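Local coordinates for hypothetical protein (Pseudomonas aeruginosa, PDB 2H9F) that probably isomerises methylaconitate, as a member of the PrpF family, at residues A[64-67]-A[68-71]; A[151-155]-A[156-160]; A[338-342]-A[343-347]. All coordinates share one frame; numbering follows the deposited sequence. Where two conformers were deposited one is given.

Three short loops, met in series along the chain, illustrate how a protein closes its own turns; none nests in or crosses another. Contact 1 closes the end of the loop between helix 39-49 and strand 71-77. Contact 2 follows, sealing the hairpin between strands 144-153 and 156-157; its centre lies about 27 Å from that of contact 1, and both touch the second subunit. Contact 3 comes last, closing the loop that carries the chain from helix 335-339 to strand 347-352. It lies across the chain's centre from contact 1, their centres about 38 Å apart, and no other chain of the assembly reaches it.

Contact 1 of 3, residues A[64-67]-A[68-71]; sequences GATS and STSK
Thr-66 and Thr-69 face each other across a tight local turn, in the loop that runs from helix 39-49 to the start of strand 71-77. Their hydroxyls make the side-chain link, OG1 of Thr-66 lying 2.8 Å from OG1 of Thr-69, and either could be the donor. Each OG1 sits between its own backbone N and carbonyl carbon (chi1 72° in Thr-66 and 58° in Thr-69), which turns both hydroxyls inward to meet while the two side chains cross at a slant. The backbone beneath them is a single turn of 3-10 helix centred on Ser-67 and Ser-68: Thr-69 N donates to Thr-66 O over 3.0 Å. A second backbone bond, from Gly-64 N to Thr-69 O at 3.0 Å, ties Gly-64 to the far side of the turn and makes a wider ring around it. OG1 of Thr-69 lies inside the loop, 3.1 Å from CA of Gly-64.

Past the turn, in the conformer given, OG of Ser-70 bonds to Val-92 O. The Lys-71 chain runs back beside the turn, extended through chi3, and lays CE 3.3 Å from Ser-67 O; the bend at chi4 then sets the direction of NZ. Gln-91 meets both residues: its NE2 donates to Ser-67 O while its OE1 receives the ammonium of Lys-71. Ile-59 of the second subunit packs on Ser-68 and Thr-69.

Contact 2 of 3, residues A[151-155]-A[156-160]; sequences PVSGG and QVQET
Ser-153 and Gln-158 reach toward each other along one side of a two-residue beta hairpin, whose type I' turn runs from Ser-153 to Gln-156 with Gly-154 and Gly-155, both at positive phi, at its corners. OG of Ser-153 donates to OE1 of Gln-158 over 2.7 Å, meeting that oxygen in the carbonyl plane and on a lone pair. The glutamine gets there by extending CG opposite its backbone N (chi1 174°) and then bending at chi2, which folds the amide back beside the serine. Its other end is held as well: NE2 gives a nearly straight bond to Thr-160 O, 2.9 Å away and close to the amide plane, and also reaches His-4 O of the second subunit. With both ends of the amide engaged, its rotation is probably well fixed.

Pro-151 approaches the same glutamine differently, its ring crossing the Gln-158 side chain at about a right angle, with the CB atoms of Pro-151 and Gln-158 4.0 Å apart. Behind this contact Gln-158 N donates to Pro-151 O, continuing the ladder begun by Ser-153 and Gln-156, which exchange backbone bonds as a hydrogen-bonded antiparallel pair. Val-152 and Val-157 form the neighbouring non-hydrogen-bonded pair, and their side chains diverge, Val-157 going to Leu-117 and His-118 of helix 106-118 and Val-152 to Cys-133 of strand 131-139.

At the turn itself, Gln-156 bends at chi2 (-56°) so that its amide lies alongside Gly-155. A water links the turn to the Gln-156 side chain, donating to Gly-154 O at 2.6 Å and accepting from NE2 of Gln-156 at 3.0 Å.

Contact 3 of 3, residues A[338-342]-A[343-347]; sequences LAAGG and GERSA
Arg-345 folds back over the end of helix 335-339 to grip a carbonyl of the loop that leaves it. Its NE donates to Gly-342 O over 2.7 Å, with an N-H...O angle of 161° and the oxygen in the guanidinium plane. NH2 adds only a weak bond to the same oxygen, at 3.1 Å. A bend at chi2 (-66°) brings the NE edge of the guanidinium to Gly-342 O. Ala-340 O meets the guanidinium otherwise: it lies 3.0 Å above the plane, toward the rim, and is not hydrogen-bonded to it, while Gly-341 CA rests over the same face.

The helix ends in a Schellman motif, Gly-341 at positive phi being the first residue to leave helical angles, with its N bonded to Leu-338 O at 3.1 Å. Asn-337 ND2 satisfies Gly-343 O. A water donates to Glu-344 O at 2.7 Å and makes a weak bond to Gly-342 O, which therefore collects one strong and two weak donors. Set among the carbonyls at a helix C-terminus, where the dipole's partial negative charge lies, the positive charge of Arg-345 is probably placed favourably in electrostatic terms as well as by its bonds.

Contact 1 of 3, residues A[64-67]-A[68-71]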
ATOM      1  N   GLY A  64      -0.976  -4.131   1.824  1.00 30.42           N
ATOM      2  CA  GLY A  64      -0.736  -2.781   1.307  1.00 31.23           C
ATOM      3  C   GLY A  64      -1.554  -1.738   2.060  1.00 30.83           C
ATOM      4  O   GLY A  64      -1.732  -0.641   1.579  1.00 31.53           O
ATOM      5  N   ALA A  65      -2.030  -2.092   3.248  1.00 30.44           N
ATOM      6  CA  ALA A  65      -2.776  -1.192   4.129  1.00 31.91           C
ATOM      7  C   ALA A  65      -4.064  -0.594   3.516  1.00 31.49           C
ATOM      8  O   ALA A  65      -4.517   0.470   3.942  1.00 28.66           O
ATOM      9  CB  ALA A  65      -1.852  -0.087   4.725  1.00 27.28           C
ATOM     10  N   THR A  66      -4.651  -1.291   2.545  1.00 30.98           N
ATOM     11  CA  THR A  66      -5.997  -0.993   2.051  1.00 30.66           C
ATOM     12  C   THR A  66      -6.855  -2.248   2.040  1.00 30.98           C
ATOM     13  O   THR A  66      -6.347  -3.370   2.107  1.00 32.25           O
ATOM     14  CB  THR A  66      -5.977  -0.412   0.658  1.00 30.31           C
ATOM     15  OG1 THR A  66      -5.631  -1.435  -0.275  1.00 33.55           O
ATOM     16  CG2 THR A  66      -5.009   0.760   0.597  1.00 30.74           C
ATOM     17  N   SER A  67      -8.168  -2.089   1.964  1.00 31.94           N
ATOM     18  CA  SER A  67      -9.008  -3.290   1.991  1.00 33.86           C
ATOM     19  C   SER A  67      -8.719  -4.140   0.759  1.00 32.26           C
ATOM     20  O   SER A  67      -8.702  -5.358   0.853  1.00 34.20           O
ATOM     21  CB  SER A  67     -10.484  -2.971   2.151  1.00 32.93           C
ATOM     22  OG  SER A  67     -10.862  -2.131   1.118  1.00 43.33           O
ATOM     23  N   SER A  68      -8.376  -3.492  -0.361  1.00 29.44           N
ATOM     24  CA  SER A  68      -8.047  -4.181  -1.588  1.00 30.02           C
ATOM     25  C   SER A  68      -6.757  -4.989  -1.572  1.00 30.06           C
ATOM     26  O   SER A  68      -6.476  -5.750  -2.532  1.00 26.39           O
ATOM     27  CB  SER A  68      -7.913  -3.146  -2.690  1.00 32.01           C
ATOM     28  OG  SER A  68      -9.214  -2.706  -3.011  1.00 38.88           O
ATOM     29  N   THR A  69      -5.952  -4.780  -0.538  1.00 28.46           N
ATOM     30  CA  THR A  69      -4.621  -5.361  -0.478  1.00 31.75           C
ATOM     31  C   THR A  69      -4.383  -5.980   0.868  1.00 30.97           C
ATOM     32  O   THR A  69      -3.252  -6.028   1.324  1.00 37.78           O
ATOM     33  CB  THR A  69      -3.514  -4.303  -0.706  1.00 28.11           C
ATOM     34  OG1 THR A  69      -3.642  -3.266   0.285  1.00 32.21           O
ATOM     35  CG2 THR A  69      -3.578  -3.721  -2.080  1.00 31.83           C
ATOM     36  N   SER A  70      -5.434  -6.454   1.525  1.00 32.11           N
ATOM     37  CA  SER A  70      -5.285  -7.059   2.821  0.70 31.02           C
ATOM     38  C   SER A  70      -6.068  -8.370   2.855  1.00 29.66           C
ATOM     39  O   SER A  70      -6.985  -8.571   3.634  1.00 31.66           O
ATOM     40  CB  SER A  70      -5.675  -6.074   3.916  0.70 32.13           C
ATOM     41  OG  SER A  70      -5.548  -6.686   5.193  0.70 33.89           O
ATOM     42  N   LYS A  71      -5.644  -9.268   1.979  1.00 30.07           N
ATOM     43  CA  LYS A  71      -6.389 -10.458   1.659  1.00 31.07           C
ATOM     44  C   LYS A  71      -5.512 -11.711   1.497  1.00 29.83           C
ATOM     45  O   LYS A  71      -4.497 -11.679   0.848  1.00 29.26           O
ATOM     46  CB  LYS A  71      -7.158 -10.225   0.322  1.00 31.89           C
ATOM     47  CG  LYS A  71      -8.119  -9.055   0.291  1.00 30.30           C
ATOM     48  CD  LYS A  71      -8.830  -8.974  -1.087  1.00 34.80           C
ATOM     49  CE  LYS A  71      -9.595  -7.662  -1.341  1.00 40.23           C
ATOM     50  NZ  LYS A  71     -10.899  -7.593  -0.728  1.00 43.36           N
TER

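Contact 2 of 3, residues A[151-155]-A[156-160]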
ATOM      1  N   PRO A 151      -7.951 -18.561 -20.012  1.00 28.24           N
ATOM      2  CA  PRO A 151      -7.255 -18.939 -21.208  1.00 26.49           C
ATOM      3  C   PRO A 151      -5.933 -19.599 -20.925  1.00 28.49           C
ATOM      4  O   PRO A 151      -5.278 -19.283 -19.922  1.00 30.25           O
ATOM      5  CB  PRO A 151      -7.053 -17.596 -21.924  1.00 27.85           C
ATOM      6  CG  PRO A 151      -6.940 -16.610 -20.806  1.00 27.17           C
ATOM      7  CD  PRO A 151      -7.882 -17.109 -19.765  1.00 28.60           C
ATOM      8  N   VAL A 152      -5.532 -20.462 -21.845  1.00 28.78           N
ATOM      9  CA  VAL A 152      -4.396 -21.347 -21.692  1.00 28.22           C
ATOM     10  C   VAL A 152      -3.620 -21.389 -23.015  1.00 28.64           C
ATOM     11  O   VAL A 152      -4.215 -21.515 -24.099  1.00 28.84           O
ATOM     12  CB  VAL A 152      -4.853 -22.752 -21.314  1.00 28.84           C
ATOM     13  CG1 VAL A 152      -3.685 -23.767 -21.393  1.00 27.69           C
ATOM     14  CG2 VAL A 152      -5.538 -22.749 -19.934  1.00 27.92           C
ATOM     15  N   SER A 153      -2.305 -21.248 -22.921  1.00 30.37           N
ATOM     16  CA  SER A 153      -1.363 -21.397 -24.057  1.00 31.15           C
ATOM     17  C   SER A 153      -0.186 -22.232 -23.605  1.00 30.45           C
ATOM     18  O   SER A 153       0.378 -21.982 -22.542  1.00 32.79           O
ATOM     19  CB  SER A 153      -0.755 -20.064 -24.513  1.00 32.80           C
ATOM     20  OG  SER A 153      -1.753 -19.112 -24.767  1.00 35.93           O
ATOM     21  N   GLY A 154       0.182 -23.226 -24.400  1.00 31.54           N
ATOM     22  CA  GLY A 154       1.303 -24.073 -24.073  1.00 30.04           C
ATOM     23  C   GLY A 154       1.043 -24.836 -22.805  1.00 30.20           C
ATOM     24  O   GLY A 154       1.972 -25.128 -22.071  1.00 32.56           O
ATOM     25  N   GLY A 155      -0.217 -25.138 -22.524  1.00 29.01           N
ATOM     26  CA  GLY A 155      -0.568 -25.859 -21.272  1.00 30.26           C
ATOM     27  C   GLY A 155      -0.487 -25.059 -19.986  1.00 31.09           C
ATOM     28  O   GLY A 155      -0.765 -25.597 -18.891  1.00 31.10           O
ATOM     29  N   GLN A 156      -0.183 -23.768 -20.109  1.00 32.09           N
ATOM     30  CA  GLN A 156      -0.082 -22.867 -18.967  1.00 34.08           C
ATOM     31  C   GLN A 156      -1.078 -21.703 -19.097  1.00 31.43           C
ATOM     32  O   GLN A 156      -1.478 -21.349 -20.195  1.00 27.93           O
ATOM     33  CB  GLN A 156       1.349 -22.283 -18.881  1.00 35.98           C
ATOM     34  CG  GLN A 156       2.512 -23.302 -18.717  1.00 43.34           C
ATOM     35  CD  GLN A 156       2.348 -24.218 -17.504  1.00 56.04           C
ATOM     36  OE1 GLN A 156       1.842 -23.812 -16.434  1.00 60.57           O
ATOM     37  NE2 GLN A 156       2.774 -25.474 -17.668  1.00 61.00           N
ATOM     38  N   VAL A 157      -1.445 -21.093 -17.973  1.00 30.03           N
ATOM     39  CA  VAL A 157      -2.339 -19.930 -17.979  1.00 29.20           C
ATOM     40  C   VAL A 157      -1.767 -18.850 -18.915  1.00 30.77           C
ATOM     41  O   VAL A 157      -0.587 -18.564 -18.847  1.00 32.61           O
ATOM     42  CB  VAL A 157      -2.551 -19.402 -16.564  1.00 27.52           C
ATOM     43  CG1 VAL A 157      -3.307 -18.102 -16.573  1.00 23.04           C
ATOM     44  CG2 VAL A 157      -3.316 -20.452 -15.716  1.00 26.33           C
ATOM     45  N   GLN A 158      -2.597 -18.321 -19.808  1.00 29.70           N
ATOM     46  CA  GLN A 158      -2.257 -17.172 -20.646  1.00 29.35           C
ATOM     47  C   GLN A 158      -2.584 -15.955 -19.767  1.00 32.10           C
ATOM     48  O   GLN A 158      -3.780 -15.693 -19.489  1.00 30.46           O
ATOM     49  CB  GLN A 158      -3.100 -17.161 -21.912  1.00 27.34           C
ATOM     50  CG  GLN A 158      -2.919 -15.902 -22.792  1.00 30.97           C
ATOM     51  CD  GLN A 158      -1.536 -15.775 -23.321  1.00 30.76           C
ATOM     52  OE1 GLN A 158      -0.983 -16.741 -23.831  1.00 34.31           O
ATOM     53  NE2 GLN A 158      -0.937 -14.591 -23.180  1.00 28.42           N
ATOM     54  N   GLU A 159      -1.544 -15.286 -19.255  1.00 27.03           N
ATOM     55  CA  GLU A 159      -1.737 -14.183 -18.343  1.00 26.17           C
ATOM     56  C   GLU A 159      -1.761 -12.862 -19.042  1.00 29.40           C
ATOM     57  O   GLU A 159      -2.461 -11.951 -18.638  1.00 29.15           O
ATOM     58  CB  GLU A 159      -0.593 -14.109 -17.331  1.00 28.35           C
ATOM     59  CG  GLU A 159      -0.429 -15.297 -16.453  1.00 27.06           C
ATOM     60  CD  GLU A 159       0.641 -15.055 -15.383  1.00 28.57           C
ATOM     61  OE1 GLU A 159       1.862 -15.058 -15.712  1.00 29.77           O
ATOM     62  OE2 GLU A 159       0.233 -14.852 -14.227  1.00 28.62           O
ATOM     63  N   THR A 160      -0.945 -12.738 -20.082  1.00 27.40           N
ATOM     64  CA  THR A 160      -0.754 -11.459 -20.724  1.00 28.60           C
ATOM     65  C   THR A 160      -1.757 -11.269 -21.866  1.00 29.41           C
ATOM     66  O   THR A 160      -2.339 -12.239 -22.378  1.00 27.37           O
ATOM     67  CB  THR A 160       0.644 -11.378 -21.277  1.00 30.56           C
ATOM     68  OG1 THR A 160       0.883 -12.470 -22.180  1.00 30.36           O
ATOM     69  CG2 THR A 160       1.668 -11.367 -20.129  1.00 25.98           C
TER
HETATM   70  O   HOH W   1       0.902 -19.581 -21.189  1.00 39.54           O
HETATM   71  O   HOH W   2       3.227 -26.700 -20.375  1.00 55.13           O

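Contact 3 of 3, residues A[338-342]-A[343-347]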
ATOM      1  N   LEU A 338     -34.875  -2.973 -23.709  1.00 34.22           N
ATOM      2  CA  LEU A 338     -35.360  -2.239 -24.893  1.00 33.91           C
ATOM      3  C   LEU A 338     -34.334  -1.275 -25.475  1.00 33.41           C
ATOM      4  O   LEU A 338     -34.210  -1.138 -26.708  1.00 33.38           O
ATOM      5  CB  LEU A 338     -36.655  -1.515 -24.568  1.00 36.58           C
ATOM      6  CG  LEU A 338     -37.845  -2.430 -24.266  1.00 34.61           C
ATOM      7  CD1 LEU A 338     -39.022  -1.606 -23.823  1.00 36.66           C
ATOM      8  CD2 LEU A 338     -38.227  -3.291 -25.478  1.00 32.80           C
ATOM      9  N   ALA A 339     -33.582  -0.621 -24.600  1.00 34.95           N
ATOM     10  CA  ALA A 339     -32.516   0.309 -25.019  1.00 35.07           C
ATOM     11  C   ALA A 339     -31.433  -0.416 -25.831  1.00 37.64           C
ATOM     12  O   ALA A 339     -30.854   0.130 -26.753  1.00 36.81           O
ATOM     13  CB  ALA A 339     -31.888   0.986 -23.774  1.00 33.20           C
ATOM     14  N   ALA A 340     -31.169  -1.660 -25.443  1.00 39.76           N
ATOM     15  CA  ALA A 340     -30.195  -2.536 -26.102  1.00 37.55           C
ATOM     16  C   ALA A 340     -30.718  -3.197 -27.396  1.00 37.38           C
ATOM     17  O   ALA A 340     -29.995  -3.957 -28.006  1.00 37.02           O
ATOM     18  CB  ALA A 340     -29.793  -3.609 -25.114  1.00 37.12           C
ATOM     19  N   GLY A 341     -31.975  -2.959 -27.788  1.00 36.80           N
ATOM     20  CA  GLY A 341     -32.498  -3.491 -29.052  1.00 36.07           C
ATOM     21  C   GLY A 341     -33.632  -4.485 -28.908  1.00 35.27           C
ATOM     22  O   GLY A 341     -34.264  -4.893 -29.909  1.00 37.43           O
ATOM     23  N   GLY A 342     -33.904  -4.889 -27.678  1.00 32.83           N
ATOM     24  CA  GLY A 342     -34.979  -5.817 -27.405  1.00 33.31           C
ATOM     25  C   GLY A 342     -34.619  -7.258 -27.691  1.00 33.07           C
ATOM     26  O   GLY A 342     -33.510  -7.584 -28.070  1.00 31.96           O
ATOM     27  N   GLY A 343     -35.588  -8.140 -27.528  1.00 33.34           N
ATOM     28  CA  GLY A 343     -35.340  -9.547 -27.755  1.00 31.89           C
ATOM     29  C   GLY A 343     -34.280 -10.128 -26.850  1.00 33.02           C
ATOM     30  O   GLY A 343     -34.098  -9.708 -25.710  1.00 32.72           O
ATOM     31  N   GLU A 344     -33.567 -11.110 -27.374  1.00 33.69           N
ATOM     32  CA  GLU A 344     -32.595 -11.817 -26.580  1.00 35.42           C
ATOM     33  C   GLU A 344     -31.355 -10.934 -26.422  1.00 34.29           C
ATOM     34  O   GLU A 344     -30.795 -10.465 -27.406  1.00 32.67           O
ATOM     35  CB  GLU A 344     -32.230 -13.118 -27.283  1.00 33.67           C
ATOM     36  CG  GLU A 344     -31.533 -14.139 -26.405  1.00 36.92           C
ATOM     37  CD  GLU A 344     -30.992 -15.315 -27.216  1.00 41.41           C
ATOM     38  OE1 GLU A 344     -31.712 -15.823 -28.108  1.00 43.68           O
ATOM     39  OE2 GLU A 344     -29.859 -15.751 -26.934  1.00 54.16           O
ATOM     40  N   ARG A 345     -30.939 -10.702 -25.190  1.00 33.76           N
ATOM     41  CA  ARG A 345     -29.754  -9.876 -24.894  1.00 36.69           C
ATOM     42  C   ARG A 345     -29.034 -10.463 -23.692  1.00 34.83           C
ATOM     43  O   ARG A 345     -28.871  -9.813 -22.679  1.00 38.29           O
ATOM     44  CB  ARG A 345     -30.102  -8.398 -24.625  1.00 37.55           C
ATOM     45  CG  ARG A 345     -30.756  -7.617 -25.762  1.00 37.76           C
ATOM     46  CD  ARG A 345     -29.889  -7.398 -27.009  1.00 40.01           C
ATOM     47  NE  ARG A 345     -30.841  -7.172 -28.103  1.00 51.92           N
ATOM     48  CZ  ARG A 345     -30.562  -6.802 -29.362  1.00 54.10           C
ATOM     49  NH1 ARG A 345     -29.315  -6.525 -29.729  1.00 56.41           N
ATOM     50  NH2 ARG A 345     -31.560  -6.681 -30.254  1.00 44.19           N
ATOM     51  N   SER A 346     -28.567 -11.693 -23.821  1.00 37.10           N
ATOM     52  CA  SER A 346     -27.929 -12.358 -22.706  1.00 39.94           C
ATOM     53  C   SER A 346     -26.475 -11.888 -22.424  1.00 39.25           C
ATOM     54  O   SER A 346     -25.864 -12.283 -21.438  1.00 35.95           O
ATOM     55  CB  SER A 346     -27.977 -13.850 -22.953  1.00 43.50           C
ATOM     56  OG  SER A 346     -27.149 -14.178 -24.040  1.00 46.48           O
ATOM     57  N   ALA A 347     -25.937 -11.068 -23.317  1.00 37.29           N
ATOM     58  CA  ALA A 347     -24.694 -10.325 -23.092  1.00 37.53           C
ATOM     59  C   ALA A 347     -24.873  -8.996 -23.801  1.00 37.76           C
ATOM     60  O   ALA A 347     -25.341  -8.979 -24.932  1.00 36.72           O
ATOM     61  CB  ALA A 347     -23.504 -11.054 -23.698  1.00 36.61           C
TER
HETATM   62  O   HOH W   3     -31.564  -9.661 -29.920  1.00 30.36           O